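Local coordinates for cytochrome c-552/4 domain-containing protein (Ignicoccus hospitalis KIN4/I, PDB 4QO5) that is of unknown function but, as a membrane-associated octaheme cytochrome c, probably passes electrons along its chain of covalently bound hemes, at residues 127-132 with 169-174; 142-147 with 161-166. All coordinates share one frame; numbering follows the deposited sequence.

Interaction 1: 127-132 with 169-174; sequences AWAYYN and ACHGTV. With HEC (heme c), chain E.
Residues 169-171 end a CXXCH heme c motif, and the start of helix 129-134 packs behind its histidine and the chain that leaves it. Tyr130 buries the most surface here. Its CG lies anti to the backbone N (chi1 173°), which lays the ring across residues 172-174. Val174 CG2 sits over one face in a CH-pi contact, 3.6 Å from the Tyr130 ring centroid and displaced toward the rim, so that the phenol-carbon end of the ring takes the methyl. Gly172 O comes in at the ring's edge, near its plane, 3.3 Å from Tyr130 CD1; this carbonyl is buried without a hydrogen-bonding partner in the model. Gly172 has positive phi, and a CB there would jam against the carbonyl of His171. The Tyr130 hydroxyl is held by Glu159. One residue earlier, Ala129 CB packs 3.5 Å from His171 O, while Ala129 O lies at the imidazole edge, 3.6 Å from His171 ND1. The backing reaches the metal through this ring: His171 NE2 binds the heme Fe at 2.2 Å, with a water on the other side of the iron.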
ATOM      1  N   ALA A 127     -19.970 -18.676  -1.799  1.00 19.06           N
ATOM      2  CA  ALA A 127     -20.466 -19.435  -2.949  1.00 20.54           C
ATOM      3  C   ALA A 127     -21.625 -18.694  -3.620  1.00 23.93           C
ATOM      4  O   ALA A 127     -21.820 -18.775  -4.837  1.00 23.26           O
ATOM      5  CB  ALA A 127     -20.907 -20.826  -2.515  1.00 18.67           C
ATOM      6  N   TRP A 128     -22.379 -17.967  -2.810  1.00 20.81           N
ATOM      7  CA  TRP A 128     -23.576 -17.267  -3.258  1.00 21.69           C
ATOM      8  C   TRP A 128     -23.340 -15.802  -3.598  1.00 18.53           C
ATOM      9  O   TRP A 128     -24.302 -15.046  -3.801  1.00 20.31           O
ATOM     10  CB  TRP A 128     -24.675 -17.403  -2.187  1.00 25.04           C
ATOM     11  CG  TRP A 128     -25.195 -18.806  -2.100  1.00 25.79           C
ATOM     12  CD1 TRP A 128     -24.812 -19.773  -1.212  1.00 25.97           C
ATOM     13  CD2 TRP A 128     -26.161 -19.414  -2.966  1.00 24.83           C
ATOM     14  NE1 TRP A 128     -25.492 -20.945  -1.468  1.00 27.06           N
ATOM     15  CE2 TRP A 128     -26.326 -20.749  -2.539  1.00 27.20           C
ATOM     16  CE3 TRP A 128     -26.903 -18.959  -4.059  1.00 27.31           C
ATOM     17  CZ2 TRP A 128     -27.203 -21.629  -3.166  1.00 30.09           C
ATOM     18  CZ3 TRP A 128     -27.782 -19.838  -4.681  1.00 28.76           C
ATOM     19  CH2 TRP A 128     -27.924 -21.155  -4.228  1.00 30.55           C
ATOM     20  N   ALA A 129     -22.066 -15.413  -3.693  1.00 21.90           N
ATOM     21  CA  ALA A 129     -21.677 -14.006  -3.788  1.00 23.21           C
ATOM     22  C   ALA A 129     -22.224 -13.287  -5.017  1.00 26.64           C
ATOM     23  O   ALA A 129     -22.535 -12.104  -4.943  1.00 24.95           O
ATOM     24  CB  ALA A 129     -20.136 -13.840  -3.714  1.00 23.76           C
ATOM     25  N   TYR A 130     -22.339 -13.980  -6.149  1.00 22.29           N
ATOM     26  CA  TYR A 130     -22.932 -13.332  -7.315  1.00 22.11           C
ATOM     27  C   TYR A 130     -24.400 -12.991  -7.059  1.00 21.47           C
ATOM     28  O   TYR A 130     -24.831 -11.873  -7.328  1.00 23.15           O
ATOM     29  CB  TYR A 130     -22.790 -14.179  -8.597  1.00 23.17           C
ATOM     30  CG  TYR A 130     -23.550 -13.594  -9.771  1.00 23.36           C
ATOM     31  CD1 TYR A 130     -22.949 -12.665 -10.619  1.00 24.13           C
ATOM     32  CD2 TYR A 130     -24.876 -13.965 -10.031  1.00 22.43           C
ATOM     33  CE1 TYR A 130     -23.640 -12.128 -11.683  1.00 24.29           C
ATOM     34  CE2 TYR A 130     -25.581 -13.421 -11.094  1.00 22.52           C
ATOM     35  CZ  TYR A 130     -24.954 -12.510 -11.920  1.00 27.46           C
ATOM     36  OH  TYR A 130     -25.654 -11.981 -12.978  1.00 28.42           O
ATOM     37  N   TYR A 131     -25.169 -13.952  -6.543  1.00 22.07           N
ATOM     38  CA  TYR A 131     -26.577 -13.710  -6.258  1.00 22.40           C
ATOM     39  C   TYR A 131     -26.789 -12.723  -5.111  1.00 22.75           C
ATOM     40  O   TYR A 131     -27.694 -11.876  -5.165  1.00 23.19           O
ATOM     41  CB  TYR A 131     -27.319 -15.033  -6.026  1.00 20.18           C
ATOM     42  CG  TYR A 131     -27.259 -15.888  -7.263  1.00 21.83           C
ATOM     43  CD1 TYR A 131     -28.071 -15.608  -8.359  1.00 30.71           C
ATOM     44  CD2 TYR A 131     -26.356 -16.937  -7.362  1.00 22.95           C
ATOM     45  CE1 TYR A 131     -28.008 -16.377  -9.509  1.00 35.62           C
ATOM     46  CE2 TYR A 131     -26.281 -17.707  -8.511  1.00 26.83           C
ATOM     47  CZ  TYR A 131     -27.106 -17.425  -9.577  1.00 36.14           C
ATOM     48  OH  TYR A 131     -27.022 -18.193 -10.713  1.00 34.47           O
ATOM     49  N   ASN A 132     -25.945 -12.815  -4.093  1.00 19.13           N
ATOM     50  CA  ASN A 132     -26.015 -11.857  -2.979  1.00 23.37           C
ATOM     51  C   ASN A 132     -25.904 -10.419  -3.452  1.00 21.25           C
ATOM     52  O   ASN A 132     -26.614  -9.536  -2.965  1.00 23.55           O
ATOM     53  CB  ASN A 132     -24.959 -12.155  -1.915  1.00 21.46           C
ATOM     54  CG  ASN A 132     -25.269 -13.416  -1.121  1.00 24.46           C
ATOM     55  OD1 ASN A 132     -26.404 -13.881  -1.106  1.00 21.66           O
ATOM     56  ND2 ASN A 132     -24.251 -13.980  -0.471  1.00 25.50           N
ATOM     57  N   ALA A 169     -15.235  -9.122 -10.623  1.00 21.76           N
ATOM     58  CA  ALA A 169     -13.905  -9.717 -10.507  1.00 20.60           C
ATOM     59  C   ALA A 169     -13.707 -10.382  -9.134  1.00 23.55           C
ATOM     60  O   ALA A 169     -13.017 -11.398  -9.005  1.00 25.27           O
ATOM     61  CB  ALA A 169     -12.816  -8.663 -10.742  1.00 21.28           C
ATOM     62  N   CYS A 170     -14.289  -9.798  -8.097  1.00 23.07           N
ATOM     63  CA  CYS A 170     -14.168 -10.403  -6.778  1.00 17.64           C
ATOM     64  C   CYS A 170     -15.341 -11.270  -6.415  1.00 16.86           C
ATOM     65  O   CYS A 170     -15.154 -12.319  -5.808  1.00 20.12           O
ATOM     66  CB  CYS A 170     -14.039  -9.339  -5.714  1.00 17.44           C
ATOM     67  SG  CYS A 170     -12.539  -8.403  -6.087  1.00 27.23           S
ATOM     68  N   HIS A 171     -16.539 -10.806  -6.758  1.00 16.39           N
ATOM     69  CA  HIS A 171     -17.769 -11.518  -6.410  1.00 18.49           C
ATOM     70  C   HIS A 171     -18.056 -12.731  -7.306  1.00 18.65           C
ATOM     71  O   HIS A 171     -18.708 -13.684  -6.871  1.00 21.86           O
ATOM     72  CB  HIS A 171     -18.979 -10.563  -6.456  1.00 20.17           C
ATOM     73  CG  HIS A 171     -19.044  -9.615  -5.298  1.00 23.34           C
ATOM     74  ND1 HIS A 171     -19.914  -9.792  -4.239  1.00 19.85           N
ATOM     75  CD2 HIS A 171     -18.352  -8.479  -5.032  1.00 23.11           C
ATOM     76  CE1 HIS A 171     -19.752  -8.810  -3.372  1.00 20.42           C
ATOM     77  NE2 HIS A 171     -18.815  -8.001  -3.833  1.00 21.04           N
ATOM     78  N   GLY A 172     -17.600 -12.685  -8.555  1.00 18.86           N
ATOM     79  CA  GLY A 172     -17.904 -13.764  -9.499  1.00 18.96           C
ATOM     80  C   GLY A 172     -18.815 -13.323 -10.624  1.00 20.02           C
ATOM     81  O   GLY A 172     -19.673 -12.449 -10.434  1.00 20.99           O
ATOM     82  N   THR A 173     -18.617 -13.917 -11.804  1.00 21.14           N
ATOM     83  CA  THR A 173     -19.473 -13.679 -12.956  1.00 21.72           C
ATOM     84  C   THR A 173     -20.362 -14.896 -13.176  1.00 25.22           C
ATOM     85  O   THR A 173     -20.200 -15.925 -12.523  1.00 22.91           O
ATOM     86  CB  THR A 173     -18.644 -13.537 -14.255  1.00 19.06           C
ATOM     87  OG1 THR A 173     -17.740 -14.654 -14.345  1.00 21.32           O
ATOM     88  CG2 THR A 173     -17.857 -12.237 -14.276  1.00 19.43           C
ATOM     89  N   VAL A 174     -21.287 -14.777 -14.119  1.00 23.42           N
ATOM     90  CA  VAL A 174     -21.999 -15.946 -14.641  1.00 23.12           C
ATOM     91  C   VAL A 174     -21.301 -16.362 -15.942  1.00 24.78           C
ATOM     92  O   VAL A 174     -21.189 -15.572 -16.875  1.00 26.10           O
ATOM     93  CB  VAL A 174     -23.469 -15.626 -14.928  1.00 27.45           C
ATOM     94  CG1 VAL A 174     -24.134 -16.774 -15.712  1.00 25.95           C
ATOM     95  CG2 VAL A 174     -24.204 -15.368 -13.634  1.00 26.25           C
TER
HETATM   96 FE   HEC E 604     -18.124  -6.153  -2.791  1.00 22.23          FE
HETATM   97  CHA HEC E 604     -19.323  -7.702   0.087  1.00 22.11           C
HETATM   98  CHB HEC E 604     -21.121  -4.526  -3.072  1.00 23.62           C
HETATM   99  CHC HEC E 604     -16.946  -4.426  -5.524  1.00 22.02           C
HETATM  100  CHD HEC E 604     -15.002  -7.337  -2.176  1.00 21.50           C
HETATM  101  NA  HEC E 604     -19.849  -6.097  -1.661  1.00 21.18           N
HETATM  102  C1A HEC E 604     -20.193  -6.888  -0.590  1.00 22.34           C
HETATM  103  C2A HEC E 604     -21.606  -6.704  -0.320  1.00 24.42           C
HETATM  104  C3A HEC E 604     -22.068  -5.818  -1.201  1.00 22.53           C
HETATM  105  C4A HEC E 604     -20.982  -5.419  -2.049  1.00 20.31           C
HETATM  106  CMA HEC E 604     -23.492  -5.246  -1.352  1.00 23.44           C
HETATM  107  CAA HEC E 604     -22.432  -7.421   0.773  1.00 21.68           C
HETATM  108  CBA HEC E 604     -23.181  -8.531   0.027  1.00 26.48           C
HETATM  109  CGA HEC E 604     -23.974  -9.431   0.949  1.00 33.65           C
HETATM  110  O1A HEC E 604     -25.230  -9.409   0.885  1.00 33.68           O
HETATM  111  O2A HEC E 604     -23.347 -10.169   1.743  1.00 38.47           O
HETATM  112  NB  HEC E 604     -18.895  -4.799  -4.031  1.00 21.03           N
HETATM  113  C1B HEC E 604     -20.137  -4.215  -3.973  1.00 21.52           C
HETATM  114  C2B HEC E 604     -20.297  -3.300  -5.073  1.00 22.39           C
HETATM  115  C3B HEC E 604     -19.112  -3.226  -5.692  1.00 29.80           C
HETATM  116  C4B HEC E 604     -18.237  -4.210  -5.100  1.00 24.89           C
HETATM  117  CMB HEC E 604     -21.553  -2.414  -5.264  1.00 23.55           C
HETATM  118  CAB HEC E 604     -18.597  -2.360  -6.865  1.00 33.33           C
HETATM  119  CBB HEC E 604     -19.301  -1.030  -7.209  1.00 28.77           C
HETATM  120  NC  HEC E 604     -16.356  -5.855  -3.669  1.00 22.68           N
HETATM  121  C1C HEC E 604     -16.054  -5.211  -4.848  1.00 25.59           C
HETATM  122  C2C HEC E 604     -14.743  -5.638  -5.294  1.00 20.99           C
HETATM  123  C3C HEC E 604     -14.232  -6.292  -4.240  1.00 25.19           C
HETATM  124  C4C HEC E 604     -15.237  -6.541  -3.276  1.00 23.18           C
HETATM  125  CMC HEC E 604     -14.022  -4.959  -6.488  1.00 22.13           C
HETATM  126  CAC HEC E 604     -12.895  -6.923  -3.890  1.00 33.20           C
HETATM  127  CBC HEC E 604     -11.749  -5.885  -4.087  1.00 34.75           C
HETATM  128  ND  HEC E 604     -17.295  -7.340  -1.292  1.00 22.53           N
HETATM  129  C1D HEC E 604     -15.955  -7.679  -1.238  1.00 23.04           C
HETATM  130  C2D HEC E 604     -15.707  -8.417  -0.029  1.00 20.20           C
HETATM  131  C3D HEC E 604     -17.045  -8.518   0.688  1.00 20.18           C
HETATM  132  C4D HEC E 604     -17.975  -7.825  -0.166  1.00 23.51           C
HETATM  133  CMD HEC E 604     -14.363  -8.983   0.440  1.00 23.29           C
HETATM  134  CAD HEC E 604     -17.342  -9.181   2.055  1.00 19.44           C
HETATM  135  CBD HEC E 604     -16.825  -8.226   3.127  1.00 22.34           C
HETATM  136  CGD HEC E 604     -17.256  -8.659   4.502  1.00 21.28           C
HETATM  137  O1D HEC E 604     -16.637  -8.180   5.484  1.00 23.69           O
HETATM  138  O2D HEC E 604     -18.198  -9.473   4.626  1.00 22.44           O
HETATM  139  O   HOH W   1     -17.290  -4.245  -1.376  1.00 31.95           O

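Interaction 2: 142-147 with 161-166; sequences LVNAST and TSQETS. With NAG (2-acetamido-2-deoxy-beta-D-glucopyranose), chain K; HEC (heme c), chain E.
The carboxamide of Gln163 lies flat under Val143: CG1 of the valine stands almost straight above one face, 3.5 Å from Gln163 CD, and the two side chains cross at about a right angle. At the edge, near the amide plane, Gln163 NE2 donates to Thr147 OG1 at 3.0 Å, with an N-H...O angle of 149°. A weak bond from the same NE2 runs to Asn144 OD1. The Asn144 amide turns its OD1 toward Gln163 and its ND2 toward the sugar; the Asn-Ala-Ser sequence is consistent with N-glycosylation at this asparagine, though the sugar junction is too tightly modelled to support fine detail.

Thr147 is the hub. Its OG1 sits in the crowded position between backbone N and carbonyl carbon (chi1 59°), from which it donates back to Val143 O at 2.7 Å while accepting from Gln163. Thr147 O, in turn, takes the Ser162 hydroxyl on an in-plane lone pair, 2.7 Å from Ser162 OG, and Gly158 N also bonds that hydroxyl. An alanine in place of Thr147 would remove OG1 and CG2, and would probably cost Gln163 NE2 its better acceptor, leave Val143 O without the hydroxyl's bond and loosen the amide's orientation.

The helix also borders the heme: Val143 CG2 lies 3.7 Å from the heme methyl CMB, and Ser146 CB 3.5 Å from heme CBB.

Helix 137-147 and the short, weakly bonded helix 162-165 are thus joined across the base of the hairpin 149-151/154-156, with Leu133 and Met134 of helix 129-134 packed against Val143 and Gln163, and a second subunit against residues 161-166.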
ATOM      1  N   LEU A 142     -26.762  -0.233  -6.317  1.00 24.32           N
ATOM      2  CA  LEU A 142     -25.460   0.329  -5.962  1.00 25.28           C
ATOM      3  C   LEU A 142     -24.425  -0.030  -7.031  1.00 25.69           C
ATOM      4  O   LEU A 142     -23.630   0.820  -7.452  1.00 24.07           O
ATOM      5  CB  LEU A 142     -25.008  -0.167  -4.588  1.00 24.23           C
ATOM      6  CG  LEU A 142     -23.680   0.423  -4.089  1.00 28.21           C
ATOM      7  CD1 LEU A 142     -23.752   1.944  -4.059  1.00 27.82           C
ATOM      8  CD2 LEU A 142     -23.346  -0.126  -2.708  1.00 27.79           C
ATOM      9  N   VAL A 143     -24.447  -1.288  -7.471  1.00 23.37           N
ATOM     10  CA  VAL A 143     -23.593  -1.735  -8.571  1.00 26.35           C
ATOM     11  C   VAL A 143     -23.791  -0.819  -9.764  1.00 26.88           C
ATOM     12  O   VAL A 143     -22.839  -0.258 -10.315  1.00 23.79           O
ATOM     13  CB  VAL A 143     -23.909  -3.188  -9.004  1.00 26.95           C
ATOM     14  CG1 VAL A 143     -23.246  -3.504 -10.342  1.00 22.68           C
ATOM     15  CG2 VAL A 143     -23.473  -4.185  -7.932  1.00 23.43           C
ATOM     16  N   ASN A 144     -25.047  -0.647 -10.145  1.00 23.52           N
ATOM     17  CA  ASN A 144     -25.379   0.197 -11.269  1.00 25.24           C
ATOM     18  C   ASN A 144     -24.969   1.649 -11.167  1.00 26.63           C
ATOM     19  O   ASN A 144     -24.461   2.226 -12.136  1.00 26.08           O
ATOM     20  CB  ASN A 144     -26.861   0.151 -11.490  1.00 29.90           C
ATOM     21  CG  ASN A 144     -27.221  -0.893 -12.433  1.00 38.63           C
ATOM     22  OD1 ASN A 144     -26.699  -2.027 -12.365  1.00 22.44           O
ATOM     23  ND2 ASN A 144     -28.051  -0.525 -13.398  1.00 51.91           N
ATOM     24  N   ALA A 145     -25.225   2.246 -10.005  1.00 23.95           N
ATOM     25  CA  ALA A 145     -24.869   3.648  -9.784  1.00 23.11           C
ATOM     26  C   ALA A 145     -23.361   3.846  -9.845  1.00 25.73           C
ATOM     27  O   ALA A 145     -22.874   4.950 -10.130  1.00 28.72           O
ATOM     28  CB  ALA A 145     -25.416   4.130  -8.434  1.00 25.99           C
ATOM     29  N   SER A 146     -22.617   2.775  -9.583  1.00 24.00           N
ATOM     30  CA  SER A 146     -21.169   2.882  -9.456  1.00 24.04           C
ATOM     31  C   SER A 146     -20.426   2.584 -10.748  1.00 25.73           C
ATOM     32  O   SER A 146     -19.241   2.859 -10.844  1.00 27.05           O
ATOM     33  CB  SER A 146     -20.658   1.942  -8.361  1.00 25.36           C
ATOM     34  OG  SER A 146     -21.256   2.231  -7.112  1.00 24.83           O
ATOM     35  N   THR A 147     -21.112   2.005 -11.733  1.00 21.80           N
ATOM     36  CA  THR A 147     -20.429   1.470 -12.906  1.00 24.99           C
ATOM     37  C   THR A 147     -21.106   1.809 -14.224  1.00 26.32           C
ATOM     38  O   THR A 147     -20.717   1.298 -15.272  1.00 28.00           O
ATOM     39  CB  THR A 147     -20.342  -0.060 -12.831  1.00 26.92           C
ATOM     40  OG1 THR A 147     -21.672  -0.594 -12.758  1.00 24.45           O
ATOM     41  CG2 THR A 147     -19.549  -0.498 -11.603  1.00 24.93           C
ATOM     42  N   THR A 161     -19.169  -5.615 -19.138  1.00 28.49           N
ATOM     43  CA  THR A 161     -18.048  -4.691 -19.342  1.00 21.22           C
ATOM     44  C   THR A 161     -17.556  -4.054 -18.040  1.00 22.17           C
ATOM     45  O   THR A 161     -16.715  -4.623 -17.353  1.00 21.09           O
ATOM     46  CB  THR A 161     -18.348  -3.608 -20.405  1.00 28.39           C
ATOM     47  OG1 THR A 161     -19.524  -2.863 -20.043  1.00 26.40           O
ATOM     48  CG2 THR A 161     -18.549  -4.253 -21.782  1.00 30.29           C
ATOM     49  N   SER A 162     -18.068  -2.879 -17.708  1.00 20.73           N
ATOM     50  CA  SER A 162     -17.603  -2.192 -16.491  1.00 22.26           C
ATOM     51  C   SER A 162     -17.773  -3.016 -15.218  1.00 24.97           C
ATOM     52  O   SER A 162     -16.925  -2.966 -14.323  1.00 24.11           O
ATOM     53  CB  SER A 162     -18.290  -0.836 -16.335  1.00 24.11           C
ATOM     54  OG  SER A 162     -19.689  -1.000 -16.190  1.00 24.33           O
ATOM     55  N   GLN A 163     -18.848  -3.800 -15.140  1.00 22.72           N
ATOM     56  CA  GLN A 163     -19.104  -4.544 -13.923  1.00 23.70           C
ATOM     57  C   GLN A 163     -18.225  -5.790 -13.878  1.00 23.67           C
ATOM     58  O   GLN A 163     -17.851  -6.259 -12.808  1.00 22.35           O
ATOM     59  CB  GLN A 163     -20.602  -4.858 -13.788  1.00 23.87           C
ATOM     60  CG  GLN A 163     -21.406  -3.574 -13.611  1.00 23.33           C
ATOM     61  CD  GLN A 163     -22.895  -3.734 -13.793  1.00 27.28           C
ATOM     62  OE1 GLN A 163     -23.413  -4.849 -13.927  1.00 26.38           O
ATOM     63  NE2 GLN A 163     -23.605  -2.609 -13.801  1.00 26.45           N
ATOM     64  N   GLU A 164     -17.878  -6.307 -15.049  1.00 25.15           N
ATOM     65  CA  GLU A 164     -17.053  -7.512 -15.118  1.00 22.14           C
ATOM     66  C   GLU A 164     -15.622  -7.258 -14.668  1.00 24.94           C
ATOM     67  O   GLU A 164     -14.981  -8.125 -14.054  1.00 27.10           O
ATOM     68  CB  GLU A 164     -17.084  -8.113 -16.536  1.00 23.88           C
ATOM     69  CG  GLU A 164     -16.206  -9.344 -16.662  1.00 26.81           C
ATOM     70  CD  GLU A 164     -16.541 -10.178 -17.882  1.00 35.88           C
ATOM     71  OE1 GLU A 164     -15.592 -10.579 -18.583  1.00 40.22           O
ATOM     72  OE2 GLU A 164     -17.741 -10.437 -18.131  1.00 32.69           O
ATOM     73  N   THR A 165     -15.120  -6.063 -14.959  1.00 22.74           N
ATOM     74  CA  THR A 165     -13.762  -5.715 -14.586  1.00 19.75           C
ATOM     75  C   THR A 165     -13.707  -5.155 -13.167  1.00 19.13           C
ATOM     76  O   THR A 165     -12.614  -4.998 -12.614  1.00 24.60           O
ATOM     77  CB  THR A 165     -13.144  -4.712 -15.571  1.00 25.30           C
ATOM     78  OG1 THR A 165     -11.721  -4.750 -15.447  1.00 30.17           O
ATOM     79  CG2 THR A 165     -13.645  -3.294 -15.302  1.00 24.20           C
ATOM     80  N   SER A 166     -14.878  -4.862 -12.593  1.00 21.80           N
ATOM     81  CA  SER A 166     -14.941  -4.308 -11.229  1.00 19.74           C
ATOM     82  C   SER A 166     -15.577  -5.259 -10.211  1.00 19.86           C
ATOM     83  O   SER A 166     -14.932  -6.224  -9.796  1.00 19.82           O
ATOM     84  CB  SER A 166     -15.601  -2.917 -11.207  1.00 22.38           C
ATOM     85  OG  SER A 166     -16.892  -2.907 -11.767  1.00 23.30           O
TER
HETATM   86  C1  NAG K 610     -29.239  -3.081 -13.256  1.00 37.40           C
HETATM   87  C2  NAG K 610     -30.676  -2.746 -13.067  1.00 33.69           C
HETATM   88  C3  NAG K 610     -31.494  -3.560 -14.056  1.00 34.63           C
HETATM   89  C4  NAG K 610     -30.997  -3.289 -15.483  1.00 37.01           C
HETATM   90  C5  NAG K 610     -29.469  -3.409 -15.580  1.00 36.11           C
HETATM   91  C6  NAG K 610     -28.912  -2.938 -16.905  1.00 38.92           C
HETATM   92  C7  NAG K 610     -31.302  -2.035 -10.788  1.00 31.84           C
HETATM   93  C8  NAG K 610     -31.741  -2.496  -9.427  1.00 30.21           C
HETATM   94  N2  NAG K 610     -31.101  -2.999 -11.695  1.00 32.52           N
HETATM   95  O3  NAG K 610     -32.872  -3.247 -13.908  1.00 39.23           O
HETATM   96  O4  NAG K 610     -31.552  -4.226 -16.392  1.00 44.22           O
HETATM   97  O5  NAG K 610     -28.821  -2.645 -14.552  1.00 32.13           O
HETATM   98  O6  NAG K 610     -29.544  -1.749 -17.358  1.00 43.02           O
HETATM   99  O7  NAG K 610     -31.153  -0.841 -11.046  1.00 31.08           O
HETATM  100 FE   HEC E 604     -18.124  -6.153  -2.791  1.00 22.23          FE
HETATM  101  CHA HEC E 604     -19.323  -7.702   0.087  1.00 22.11           C
HETATM  102  CHB HEC E 604     -21.121  -4.526  -3.072  1.00 23.62           C
HETATM  103  CHC HEC E 604     -16.946  -4.426  -5.524  1.00 22.02           C
HETATM  104  CHD HEC E 604     -15.002  -7.337  -2.176  1.00 21.50           C
HETATM  105  NA  HEC E 604     -19.849  -6.097  -1.661  1.00 21.18           N
HETATM  106  C1A HEC E 604     -20.193  -6.888  -0.590  1.00 22.34           C
HETATM  107  C2A HEC E 604     -21.606  -6.704  -0.320  1.00 24.42           C
HETATM  108  C3A HEC E 604     -22.068  -5.818  -1.201  1.00 22.53           C
HETATM  109  C4A HEC E 604     -20.982  -5.419  -2.049  1.00 20.31           C
HETATM  110  CMA HEC E 604     -23.492  -5.246  -1.352  1.00 23.44           C
HETATM  111  CAA HEC E 604     -22.432  -7.421   0.773  1.00 21.68           C
HETATM  112  CBA HEC E 604     -23.181  -8.531   0.027  1.00 26.48           C
HETATM  113  CGA HEC E 604     -23.974  -9.431   0.949  1.00 33.65           C
HETATM  114  O1A HEC E 604     -25.230  -9.409   0.885  1.00 33.68           O
HETATM  115  O2A HEC E 604     -23.347 -10.169   1.743  1.00 38.47           O
HETATM  116  NB  HEC E 604     -18.895  -4.799  -4.031  1.00 21.03           N
HETATM  117  C1B HEC E 604     -20.137  -4.215  -3.973  1.00 21.52           C
HETATM  118  C2B HEC E 604     -20.297  -3.300  -5.073  1.00 22.39           C
HETATM  119  C3B HEC E 604     -19.112  -3.226  -5.692  1.00 29.80           C
HETATM  120  C4B HEC E 604     -18.237  -4.210  -5.100  1.00 24.89           C
HETATM  121  CMB HEC E 604     -21.553  -2.414  -5.264  1.00 23.55           C
HETATM  122  CAB HEC E 604     -18.597  -2.360  -6.865  1.00 33.33           C
HETATM  123  CBB HEC E 604     -19.301  -1.030  -7.209  1.00 28.77           C
HETATM  124  NC  HEC E 604     -16.356  -5.855  -3.669  1.00 22.68           N
HETATM  125  C1C HEC E 604     -16.054  -5.211  -4.848  1.00 25.59           C
HETATM  126  C2C HEC E 604     -14.743  -5.638  -5.294  1.00 20.99           C
HETATM  127  C3C HEC E 604     -14.232  -6.292  -4.240  1.00 25.19           C
HETATM  128  C4C HEC E 604     -15.237  -6.541  -3.276  1.00 23.18           C
HETATM  129  CMC HEC E 604     -14.022  -4.959  -6.488  1.00 22.13           C
HETATM  130  CAC HEC E 604     -12.895  -6.923  -3.890  1.00 33.20           C
HETATM  131  CBC HEC E 604     -11.749  -5.885  -4.087  1.00 34.75           C
HETATM  132  ND  HEC E 604     -17.295  -7.340  -1.292  1.00 22.53           N
HETATM  133  C1D HEC E 604     -15.955  -7.679  -1.238  1.00 23.04           C
HETATM  134  C2D HEC E 604     -15.707  -8.417  -0.029  1.00 20.20           C
HETATM  135  C3D HEC E 604     -17.045  -8.518   0.688  1.00 20.18           C
HETATM  136  C4D HEC E 604     -17.975  -7.825  -0.166  1.00 23.51           C
HETATM  137  CMD HEC E 604     -14.363  -8.983   0.440  1.00 23.29           C
HETATM  138  CAD HEC E 604     -17.342  -9.181   2.055  1.00 19.44           C
HETATM  139  CBD HEC E 604     -16.825  -8.226   3.127  1.00 22.34           C
HETATM  140  CGD HEC E 604     -17.256  -8.659   4.502  1.00 21.28           C
HETATM  141  O1D HEC E 604     -16.637  -8.180   5.484  1.00 23.69           O
HETATM  142  O2D HEC E 604     -18.198  -9.473   4.626  1.00 22.44           O
HETATM  143  O   HOH W   1     -17.290  -4.245  -1.376  1.00 31.95           O

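Both contacts are buried, but interaction 1 lies deeper, its centre about 9 Å from the centre of the chain, against about 17 Å for that of interaction 2; both reach a second subunit, interaction 2 with far more of its residues and a glycan beside it. Each joins an earlier helix to a later one: 129-134 is followed by 137-147, and 162-165 by 167-171, so the contact nearer the hairpin is enclosed by the other in sequence. The pairs touch where Thr173 CG2 packs 4.1 Å from Glu164 CG. Their chemistry differs: interaction 1 relies on apolar and CH-pi packing behind the iron's axial histidine, interaction 2 on hydrogen bonds, while its residues reach substituents of the same heme.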